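Local structure of TRAP dicarboxylate transporter-DctP subunit (Marinobacter aquaeolei, 4PFI) at residues Y53-Q56 against F57-Q60. The protein probably binds an organic acid or similar solute in the periplasm and delivers it to the membrane components of a TRAP transporter. Numbering follows the deposited sequence.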
# COMPACT_ATOMS: atom_id res chain seq x y z
N TYR A 53 -7.61 -10.47 -4.33
CA TYR A 53 -7.74 -9.72 -5.57
C TYR A 53 -7.31 -10.60 -6.74
O TYR A 53 -8.03 -10.73 -7.74
CB TYR A 53 -6.85 -8.47 -5.52
CG TYR A 53 -6.85 -7.60 -6.77
CD1 TYR A 53 -6.01 -7.89 -7.85
CD2 TYR A 53 -7.66 -6.48 -6.85
CE1 TYR A 53 -5.99 -7.08 -8.99
CE2 TYR A 53 -7.65 -5.66 -7.99
CZ TYR A 53 -6.81 -5.97 -9.05
OH TYR A 53 -6.81 -5.15 -10.15
N ALA A 54 -6.14 -11.20 -6.60
CA ALA A 54 -5.60 -12.01 -7.68
C ALA A 54 -6.50 -13.22 -8.01
O ALA A 54 -6.66 -13.57 -9.18
CB ALA A 54 -4.20 -12.44 -7.36
N GLN A 55 -7.10 -13.83 -6.98
CA GLN A 55 -8.02 -14.93 -7.22
C GLN A 55 -9.20 -14.48 -8.07
O GLN A 55 -9.63 -15.19 -8.96
CB GLN A 55 -8.57 -15.46 -5.91
CG GLN A 55 -7.70 -16.45 -5.23
CD GLN A 55 -8.18 -16.70 -3.81
OE1 GLN A 55 -7.41 -16.59 -2.85
NE2 GLN A 55 -9.47 -16.99 -3.67
N GLN A 56 -9.73 -13.31 -7.76
CA GLN A 56 -10.81 -12.74 -8.53
C GLN A 56 -10.37 -12.40 -9.96
O GLN A 56 -11.15 -12.55 -10.90
CB GLN A 56 -11.31 -11.48 -7.86
CG GLN A 56 -11.98 -11.72 -6.54
CD GLN A 56 -13.39 -12.21 -6.73
OE1 GLN A 56 -13.67 -13.39 -6.55
NE2 GLN A 56 -14.29 -11.30 -7.15
N PHE A 57 -9.14 -11.93 -10.10
CA PHE A 57 -8.60 -11.60 -11.42
C PHE A 57 -8.47 -12.87 -12.26
O PHE A 57 -8.77 -12.86 -13.45
CB PHE A 57 -7.24 -10.92 -11.29
CG PHE A 57 -6.57 -10.61 -12.61
CD1 PHE A 57 -6.90 -9.46 -13.31
CD2 PHE A 57 -5.59 -11.44 -13.12
CE1 PHE A 57 -6.28 -9.14 -14.51
CE2 PHE A 57 -4.95 -11.14 -14.32
CZ PHE A 57 -5.30 -9.99 -15.02
N ARG A 58 -8.06 -13.96 -11.61
CA ARG A 58 -7.91 -15.24 -12.28
C ARG A 58 -9.25 -15.76 -12.75
O ARG A 58 -9.40 -16.08 -13.92
CB ARG A 58 -7.26 -16.29 -11.35
CG ARG A 58 -7.11 -17.69 -11.96
CD ARG A 58 -6.41 -18.65 -11.02
NE ARG A 58 -7.14 -18.70 -9.76
CZ ARG A 58 -6.61 -19.05 -8.59
NH1 ARG A 58 -5.33 -19.40 -8.52
NH2 ARG A 58 -7.36 -19.06 -7.48
N GLU A 59 -10.22 -15.83 -11.84
CA GLU A 59 -11.53 -16.40 -12.16
C GLU A 59 -12.18 -15.65 -13.31
O GLU A 59 -12.76 -16.26 -14.20
CB GLU A 59 -12.46 -16.39 -10.95
CG GLU A 59 -12.15 -17.49 -9.98
CD GLU A 59 -12.80 -17.29 -8.62
OE1 GLU A 59 -13.05 -16.13 -8.23
OE2 GLU A 59 -13.05 -18.31 -7.92
N GLN A 60 -12.06 -14.33 -13.27
CA GLN A 60 -12.67 -13.45 -14.26
C GLN A 60 -12.01 -13.59 -15.62
O GLN A 60 -12.69 -13.76 -16.63
CB GLN A 60 -12.58 -11.99 -13.81
CG GLN A 60 -13.33 -11.00 -14.71
CD GLN A 60 -14.83 -11.22 -14.69
OE1 GLN A 60 -15.33 -11.96 -13.84
NE2 GLN A 60 -15.56 -10.58 -15.62
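Phe57 sits one turn beyond Tyr53 on the helix 49-65, and its amide donates to Tyr53 O over 2.9 Å. The next three amides repeat the i to i+4 pattern: Arg58 N to Ala54 O, Glu59 N to Gln55 O (3.0 Å) and Gln60 N to Gln56 O. With CG of Phe57 anti to the backbone N (chi1 177°), its CB rests 3.4 Å from Ala54 O while the ring leads off the helix into the protein. There it meets Phe40 edge-to-face and touches Leu267 and Thr270 of helix 263-296; Tyr53 faces the same long helix through Ile271 and Leu274. Gln56 places its CB 3.2 Å from Phe57 N, and its chain then bends at chi2.

Around the helix from this buried side, Gln55 and Arg58 meet through their chains. The arginine runs straight to CG and CD and then bends at chi3 (57°), which brings NH2 back to 3.5 Å from Gln55 CG. The approach to the guanidinium is oblique, the amide and guanidinium planes are 28° apart, and the contact is one of van der Waals packing against the methylene. CG of Glu59, placed beside its backbone N by chi1, lies 3.6 Å from Gln55 O, the acceptor of its own amide, and the chain runs on extended.

In this beta-alpha-beta unit, strand 37-41, helix 49-65, strand 70-74, the helix is thus amphipathic: aromatic rings anchor its inner side, the backbone bonds supply the directional hold throughout these two turns, and Gln55 and Arg58 add a packing contact of a guanidinium nitrogen on a methylene.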